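Side-chain contacts in alpha-catenin-like protein hmp-1 (Caenorhabditis elegans, PDB 5H5M), which helps link cadherin and beta-catenin to actin filaments at adherens junctions, supporting cell migration and shape change during embryonic body enclosure and elongation: residues L124-P129 with D222-L227; N157-V162 with A184-L189. All coordinates share one frame; numbering follows the deposited sequence.

Contact 1 (L124-P129 with D222-L227)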
ATOM      1  N   LEU A 124      -1.342  -5.288   5.626  1.00 22.32           N
ATOM      2  CA  LEU A 124      -1.252  -6.709   5.294  1.00 24.72           C
ATOM      3  C   LEU A 124      -1.637  -7.588   6.483  1.00 25.68           C
ATOM      4  O   LEU A 124      -1.976  -8.755   6.306  1.00 27.72           O
ATOM      5  CB  LEU A 124       0.154  -7.072   4.788  1.00 26.55           C
ATOM      6  CG  LEU A 124       1.403  -7.142   5.677  1.00 33.96           C
ATOM      7  CD1 LEU A 124       1.501  -8.459   6.437  1.00 29.83           C
ATOM      8  CD2 LEU A 124       2.647  -6.953   4.818  1.00 34.82           C
ATOM      9  N   ASP A 125      -1.581  -7.033   7.690  1.00 24.48           N
ATOM     10  CA  ASP A 125      -1.950  -7.787   8.885  1.00 31.39           C
ATOM     11  C   ASP A 125      -2.361  -6.856  10.017  1.00 28.46           C
ATOM     12  O   ASP A 125      -1.535  -6.454  10.836  1.00 38.14           O
ATOM     13  CB  ASP A 125      -0.793  -8.685   9.332  1.00 42.62           C
ATOM     14  CG  ASP A 125      -1.195  -9.659  10.427  1.00 58.44           C
ATOM     15  OD1 ASP A 125      -2.372  -9.646  10.846  1.00 54.31           O
ATOM     16  OD2 ASP A 125      -0.332 -10.453  10.856  1.00 70.69           O
ATOM     17  N   THR A 126      -3.647  -6.527  10.066  1.00 29.50           N
ATOM     18  CA  THR A 126      -4.159  -5.584  11.054  1.00 29.44           C
ATOM     19  C   THR A 126      -4.740  -6.278  12.288  1.00 28.61           C
ATOM     20  O   THR A 126      -5.210  -5.616  13.213  1.00 29.60           O
ATOM     21  CB  THR A 126      -5.242  -4.677  10.445  1.00 25.15           C
ATOM     22  OG1 THR A 126      -6.294  -5.487   9.907  1.00 27.09           O
ATOM     23  CG2 THR A 126      -4.657  -3.810   9.344  1.00 25.12           C
ATOM     24  N   ARG A 127      -4.706  -7.606  12.305  1.00 24.20           N
ATOM     25  CA  ARG A 127      -5.270  -8.348  13.429  1.00 46.66           C
ATOM     26  C   ARG A 127      -4.218  -8.815  14.433  1.00 37.40           C
ATOM     27  O   ARG A 127      -4.373  -8.607  15.637  1.00 32.82           O
ATOM     28  CB  ARG A 127      -6.075  -9.556  12.930  1.00 48.95           C
ATOM     29  CG  ARG A 127      -7.455  -9.649  13.571  1.00 58.48           C
ATOM     30  CD  ARG A 127      -8.152 -10.985  13.333  1.00 67.45           C
ATOM     31  NE  ARG A 127      -9.151 -11.262  14.368  1.00 76.03           N
ATOM     32  CZ  ARG A 127     -10.343 -10.673  14.451  1.00 78.16           C
ATOM     33  NH1 ARG A 127     -10.711  -9.766  13.555  1.00 64.27           N
ATOM     34  NH2 ARG A 127     -11.174 -10.998  15.435  1.00 83.74           N
ATOM     35  N   THR A 128      -3.147  -9.427  13.935  1.00 27.90           N
ATOM     36  CA  THR A 128      -2.155 -10.082  14.791  1.00 29.64           C
ATOM     37  C   THR A 128      -1.527  -9.220  15.902  1.00 28.48           C
ATOM     38  O   THR A 128      -1.403  -9.696  17.031  1.00 37.43           O
ATOM     39  CB  THR A 128      -1.007 -10.676  13.937  1.00 36.61           C
ATOM     40  OG1 THR A 128      -1.551 -11.554  12.945  1.00 42.02           O
ATOM     41  CG2 THR A 128      -0.034 -11.456  14.807  1.00 33.78           C
ATOM     42  N   PRO A 129      -1.127  -7.967  15.603  1.00 33.56           N
ATOM     43  CA  PRO A 129      -0.479  -7.201  16.678  1.00 27.82           C
ATOM     44  C   PRO A 129      -1.331  -7.042  17.940  1.00 35.73           C
ATOM     45  O   PRO A 129      -0.788  -7.131  19.041  1.00 33.77           O
ATOM     46  CB  PRO A 129      -0.226  -5.836  16.033  1.00 30.04           C
ATOM     47  CG  PRO A 129      -0.129  -6.120  14.580  1.00 40.07           C
ATOM     48  CD  PRO A 129      -1.107  -7.228  14.323  1.00 35.39           C
ATOM     49  N   ASP A 222     -13.374  -2.548  14.888  1.00 44.13           N
ATOM     50  CA  ASP A 222     -14.463  -1.915  14.145  1.00 34.91           C
ATOM     51  C   ASP A 222     -13.968  -0.695  13.366  1.00 27.83           C
ATOM     52  O   ASP A 222     -14.367  -0.479  12.222  1.00 23.74           O
ATOM     53  CB  ASP A 222     -15.601  -1.500  15.081  1.00 33.76           C
ATOM     54  CG  ASP A 222     -16.393  -2.686  15.608  1.00 50.60           C
ATOM     55  OD1 ASP A 222     -16.240  -3.803  15.069  1.00 52.12           O
ATOM     56  OD2 ASP A 222     -17.179  -2.496  16.562  1.00 60.55           O
ATOM     57  N   LYS A 223     -13.102   0.098  13.992  1.00 22.95           N
ATOM     58  CA  LYS A 223     -12.570   1.304  13.363  1.00 26.93           C
ATOM     59  C   LYS A 223     -11.563   0.972  12.266  1.00 29.54           C
ATOM     60  O   LYS A 223     -11.547   1.616  11.217  1.00 21.26           O
ATOM     61  CB  LYS A 223     -11.913   2.216  14.400  1.00 26.16           C
ATOM     62  CG  LYS A 223     -12.840   2.736  15.481  1.00 39.77           C
ATOM     63  CD  LYS A 223     -13.906   3.650  14.917  1.00 52.68           C
ATOM     64  CE  LYS A 223     -14.796   4.196  16.022  1.00 60.25           C
ATOM     65  NZ  LYS A 223     -15.881   5.055  15.479  1.00 64.98           N
ATOM     66  N   VAL A 224     -10.720  -0.028  12.513  1.00 26.15           N
ATOM     67  CA  VAL A 224      -9.743  -0.460  11.518  1.00 27.19           C
ATOM     68  C   VAL A 224     -10.445  -1.012  10.275  1.00 27.23           C
ATOM     69  O   VAL A 224     -10.036  -0.740   9.146  1.00 30.05           O
ATOM     70  CB  VAL A 224      -8.781  -1.524  12.094  1.00 27.36           C
ATOM     71  CG1 VAL A 224      -8.021  -2.239  10.978  1.00 23.20           C
ATOM     72  CG2 VAL A 224      -7.815  -0.882  13.079  1.00 16.71           C
ATOM     73  N   ARG A 225     -11.510  -1.777  10.491  1.00 26.24           N
ATOM     74  CA  ARG A 225     -12.290  -2.337   9.393  1.00 20.86           C
ATOM     75  C   ARG A 225     -12.886  -1.219   8.540  1.00 27.76           C
ATOM     76  O   ARG A 225     -12.852  -1.268   7.311  1.00 25.22           O
ATOM     77  CB  ARG A 225     -13.393  -3.249   9.934  1.00 23.17           C
ATOM     78  CG  ARG A 225     -14.242  -3.919   8.866  1.00 38.57           C
ATOM     79  CD  ARG A 225     -15.152  -4.980   9.472  1.00 60.23           C
ATOM     80  NE  ARG A 225     -14.393  -6.092  10.043  1.00 78.09           N
ATOM     81  CZ  ARG A 225     -14.229  -6.304  11.347  1.00 77.86           C
ATOM     82  NH1 ARG A 225     -14.779  -5.483  12.232  1.00 72.03           N
ATOM     83  NH2 ARG A 225     -13.517  -7.341  11.769  1.00 76.03           N
ATOM     84  N   LEU A 226     -13.425  -0.211   9.216  1.00 24.81           N
ATOM     85  CA  LEU A 226     -13.955   0.977   8.566  1.00 28.54           C
ATOM     86  C   LEU A 226     -12.877   1.670   7.731  1.00 23.25           C
ATOM     87  O   LEU A 226     -13.100   2.018   6.575  1.00 25.08           O
ATOM     88  CB  LEU A 226     -14.517   1.942   9.615  1.00 30.83           C
ATOM     89  CG  LEU A 226     -14.928   3.332   9.133  1.00 32.87           C
ATOM     90  CD1 LEU A 226     -15.945   3.183   8.039  1.00 34.74           C
ATOM     91  CD2 LEU A 226     -15.504   4.161  10.268  1.00 35.55           C
ATOM     92  N   LEU A 227     -11.707   1.861   8.329  1.00 20.60           N
ATOM     93  CA  LEU A 227     -10.613   2.567   7.677  1.00 20.45           C
ATOM     94  C   LEU A 227     -10.094   1.796   6.469  1.00 26.54           C
ATOM     95  O   LEU A 227      -9.807   2.381   5.422  1.00 24.99           O
ATOM     96  CB  LEU A 227      -9.476   2.816   8.670  1.00 25.16           C
ATOM     97  CG  LEU A 227      -8.175   3.352   8.068  1.00 22.71           C
ATOM     98  CD1 LEU A 227      -8.406   4.712   7.439  1.00 16.22           C
ATOM     99  CD2 LEU A 227      -7.067   3.415   9.113  1.00 20.24           C
TER

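Contact 2 (N157-V162 with A184-L189)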
ATOM      1  N   ASN A 157       0.578   3.772  14.750  1.00 20.77           N
ATOM      2  CA  ASN A 157       1.173   4.960  14.143  1.00 20.27           C
ATOM      3  C   ASN A 157       1.282   4.838  12.628  1.00 24.70           C
ATOM      4  O   ASN A 157       1.060   5.806  11.903  1.00 31.95           O
ATOM      5  CB  ASN A 157       2.561   5.234  14.725  1.00 23.05           C
ATOM      6  CG  ASN A 157       2.530   5.497  16.215  1.00 21.40           C
ATOM      7  OD1 ASN A 157       1.478   5.775  16.786  1.00 19.46           O
ATOM      8  ND2 ASN A 157       3.696   5.423  16.851  1.00 21.82           N
ATOM      9  N   GLU A 158       1.627   3.644  12.156  1.00 24.78           N
ATOM     10  CA  GLU A 158       1.791   3.419  10.725  1.00 18.66           C
ATOM     11  C   GLU A 158       0.466   3.543   9.972  1.00 18.24           C
ATOM     12  O   GLU A 158       0.378   4.291   8.997  1.00 21.45           O
ATOM     13  CB  GLU A 158       2.417   2.049  10.463  1.00 21.40           C
ATOM     14  CG  GLU A 158       2.810   1.826   9.009  1.00 32.84           C
ATOM     15  CD  GLU A 158       3.462   0.473   8.773  1.00 41.22           C
ATOM     16  OE1 GLU A 158       3.602  -0.304   9.743  1.00 42.29           O
ATOM     17  OE2 GLU A 158       3.834   0.188   7.614  1.00 49.51           O
ATOM     18  N   ILE A 159      -0.565   2.828  10.419  1.00 16.45           N
ATOM     19  CA  ILE A 159      -1.830   2.845   9.687  1.00 16.54           C
ATOM     20  C   ILE A 159      -2.460   4.232   9.729  1.00 16.75           C
ATOM     21  O   ILE A 159      -3.142   4.632   8.791  1.00 26.03           O
ATOM     22  CB  ILE A 159      -2.850   1.804  10.221  1.00 21.79           C
ATOM     23  CG1 ILE A 159      -3.191   2.051  11.689  1.00 32.32           C
ATOM     24  CG2 ILE A 159      -2.333   0.386  10.016  1.00 15.82           C
ATOM     25  CD1 ILE A 159      -4.401   1.266  12.163  1.00 36.52           C
ATOM     26  N   VAL A 160      -2.212   4.971  10.806  1.00 18.53           N
ATOM     27  CA  VAL A 160      -2.717   6.332  10.918  1.00 23.43           C
ATOM     28  C   VAL A 160      -2.002   7.239   9.922  1.00 17.69           C
ATOM     29  O   VAL A 160      -2.636   7.970   9.163  1.00 19.42           O
ATOM     30  CB  VAL A 160      -2.548   6.887  12.351  1.00 24.66           C
ATOM     31  CG1 VAL A 160      -2.676   8.405  12.361  1.00 19.84           C
ATOM     32  CG2 VAL A 160      -3.575   6.254  13.288  1.00 23.94           C
ATOM     33  N   SER A 161      -0.676   7.166   9.923  1.00 20.39           N
ATOM     34  CA  SER A 161       0.151   7.958   9.023  1.00 22.91           C
ATOM     35  C   SER A 161      -0.137   7.654   7.555  1.00 24.44           C
ATOM     36  O   SER A 161      -0.266   8.565   6.739  1.00 25.71           O
ATOM     37  CB  SER A 161       1.631   7.716   9.326  1.00 23.80           C
ATOM     38  OG  SER A 161       2.456   8.360   8.373  1.00 38.75           O
ATOM     39  N   VAL A 162      -0.233   6.369   7.227  1.00 24.17           N
ATOM     40  CA  VAL A 162      -0.509   5.940   5.859  1.00 21.87           C
ATOM     41  C   VAL A 162      -1.892   6.405   5.399  1.00 25.04           C
ATOM     42  O   VAL A 162      -2.060   6.848   4.258  1.00 21.16           O
ATOM     43  CB  VAL A 162      -0.401   4.404   5.725  1.00 23.89           C
ATOM     44  CG1 VAL A 162      -0.921   3.937   4.376  1.00 18.15           C
ATOM     45  CG2 VAL A 162       1.043   3.959   5.924  1.00 18.81           C
ATOM     46  N   ALA A 184      -8.020   9.845  13.042  1.00 18.77           N
ATOM     47  CA  ALA A 184      -7.888  10.597  14.289  1.00 22.33           C
ATOM     48  C   ALA A 184      -8.463   9.825  15.479  1.00 28.37           C
ATOM     49  O   ALA A 184      -7.957   9.929  16.598  1.00 28.31           O
ATOM     50  CB  ALA A 184      -8.567  11.957  14.166  1.00 19.37           C
ATOM     51  N   GLN A 185      -9.524   9.059  15.237  1.00 25.01           N
ATOM     52  CA  GLN A 185     -10.130   8.251  16.291  1.00 30.96           C
ATOM     53  C   GLN A 185      -9.228   7.080  16.680  1.00 30.91           C
ATOM     54  O   GLN A 185      -9.092   6.759  17.860  1.00 34.51           O
ATOM     55  CB  GLN A 185     -11.506   7.740  15.861  1.00 23.11           C
ATOM     56  CG  GLN A 185     -12.582   8.812  15.867  1.00 41.52           C
ATOM     57  CD  GLN A 185     -13.932   8.291  15.416  1.00 55.56           C
ATOM     58  OE1 GLN A 185     -14.248   8.299  14.228  1.00 61.63           O
ATOM     59  NE2 GLN A 185     -14.740   7.837  16.369  1.00 64.13           N
ATOM     60  N   LEU A 186      -8.608   6.450  15.685  1.00 20.45           N
ATOM     61  CA  LEU A 186      -7.669   5.361  15.937  1.00 22.65           C
ATOM     62  C   LEU A 186      -6.434   5.866  16.673  1.00 24.42           C
ATOM     63  O   LEU A 186      -5.923   5.207  17.578  1.00 35.34           O
ATOM     64  CB  LEU A 186      -7.265   4.685  14.627  1.00 19.43           C
ATOM     65  CG  LEU A 186      -8.318   3.751  14.025  1.00 23.91           C
ATOM     66  CD1 LEU A 186      -7.971   3.380  12.590  1.00 17.98           C
ATOM     67  CD2 LEU A 186      -8.447   2.505  14.874  1.00 22.12           C
ATOM     68  N   GLU A 187      -5.963   7.042  16.276  1.00 15.99           N
ATOM     69  CA  GLU A 187      -4.823   7.681  16.922  1.00 25.70           C
ATOM     70  C   GLU A 187      -5.117   7.954  18.398  1.00 28.67           C
ATOM     71  O   GLU A 187      -4.237   7.858  19.257  1.00 21.44           O
ATOM     72  CB  GLU A 187      -4.477   8.979  16.195  1.00 16.90           C
ATOM     73  CG  GLU A 187      -3.345   9.779  16.807  1.00 17.99           C
ATOM     74  CD  GLU A 187      -3.045  11.035  16.012  1.00 32.25           C
ATOM     75  OE1 GLU A 187      -3.961  11.871  15.851  1.00 27.83           O
ATOM     76  OE2 GLU A 187      -1.899  11.179  15.537  1.00 28.14           O
ATOM     77  N   LYS A 188      -6.371   8.290  18.676  1.00 22.49           N
ATOM     78  CA  LYS A 188      -6.838   8.537  20.031  1.00 22.34           C
ATOM     79  C   LYS A 188      -6.979   7.235  20.823  1.00 28.54           C
ATOM     80  O   LYS A 188      -6.568   7.141  21.980  1.00 32.09           O
ATOM     81  CB  LYS A 188      -8.172   9.279  19.976  1.00 34.96           C
ATOM     82  CG  LYS A 188      -8.858   9.507  21.303  1.00 47.76           C
ATOM     83  CD  LYS A 188     -10.179  10.230  21.083  1.00 57.85           C
ATOM     84  CE  LYS A 188      -9.990  11.449  20.187  1.00 61.64           C
ATOM     85  NZ  LYS A 188     -11.288  12.031  19.740  1.00 68.42           N
ATOM     86  N   LEU A 189      -7.553   6.228  20.176  1.00 25.94           N
ATOM     87  CA  LEU A 189      -7.888   4.961  20.815  1.00 22.33           C
ATOM     88  C   LEU A 189      -6.669   4.076  21.126  1.00 34.50           C
ATOM     89  O   LEU A 189      -6.646   3.375  22.144  1.00 19.23           O
ATOM     90  CB  LEU A 189      -8.869   4.199  19.921  1.00 18.68           C
ATOM     91  CG  LEU A 189      -9.536   2.930  20.448  1.00 36.39           C
ATOM     92  CD1 LEU A 189     -10.297   3.213  21.731  1.00 32.47           C
ATOM     93  CD2 LEU A 189     -10.462   2.352  19.391  1.00 42.26           C
TER

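Contact 1 (L124-P129 with D222-L227)
Thr126 and Val224 form the close part of this contact, where a turn ahead of helix 128-137 meets the side of helix 207-233. One methyl of the valine does the touching: Val224 CG1 lies 3.7 Å from Thr126 CB, with the threonine OG1 and CG2 only slightly farther off, so it sits against the branch point of the threonine. The valine places that methyl anti to its backbone N (chi1 165°), and the two side chains run antiparallel alongside one another. Val224 is buried and also touches Ile159 of helix 142-166, so it lies between the turn and that helix, within the helical M domain of this vinculin/alpha-catenin family protein. Asp125, ahead of the turn that leads into the next helix, accepts a capping bond: Thr128 N reaches Asp125 OD1 at 3.2 Å from above the carboxylate plane, a bond from Arg127 N to the same oxygen is weak, and Thr128 OG1 takes the syn lone pair of Asp125 OD2 at 2.7 Å. On the exposed side two arginines come together edge to edge, Arg127 NH1 standing 4.1 Å from Arg225 NH2 with the guanidinium planes 43° apart. The like charges are probably eased by Asp222, whose OD1 lies at the edge of the Arg225 guanidinium, in its plane, and forms a long salt bridge of 3.6 Å to Arg225 NH1. Arg127 also makes a cation-pi contact with Phe221.

Contact 2 (N157-V162 with A184-L189)
This is a buried, largely apolar helix-to-helix contact inside the bundle, between two consecutive, nearly antiparallel helices, 142-166 and 173-202; Val160 and Ile159 on the first face Leu186 and Glu187 on the second. The axes of the two segments, taken N to C, run at 161° to each other and come within 9.4 Å, a gap that side chains span. Val160 directs CG2 at the opposite backbone, 3.9 Å from Glu187 N and 4.1 Å from Glu187 CB, and the same methyl lies 4.2 Å from Leu186 CB. Such packing between successive antiparallel helices fits the four-helix-bundle architecture of the alpha-catenin M domain. Deeper in, Ile159 and Leu186 lie roughly perpendicular and meet through their terminal methyls, CD1 to CD1 at 4.2 Å. A chi1 of 60° in Ile159 swings CG1, and with it CD1, towards Leu186. Leu186 continues onto Trp220 of helix 207-233, whereas Ile159 also rests on Phe123. At the exposed border Glu187 contributes its aliphatic CB, while its carboxylate makes a salt bridge through OE1 to Arg164, farther along helix 142-166.

From the N terminus, the chain first passes 124-129, then runs through helix 142-166, which carries 157-162, and turns back along helix 173-202 with 184-189; there contact 2 closes the smaller loop, 21 residues between its segments. Helix 207-233 then brings 222-227 to the turn, and contact 1 closes the larger loop of 92 intervening residues, so contact 2 is nested within it. Their centres are 11 Å apart and they touch: Leu227 CD2 packs 3.6 Å from Leu186 CD1, and Lys223 CB 3.5 Å from Leu186 CD2. Together they tie the turn leading into helix 128-137 to helices 142-166, 173-202 and 207-233.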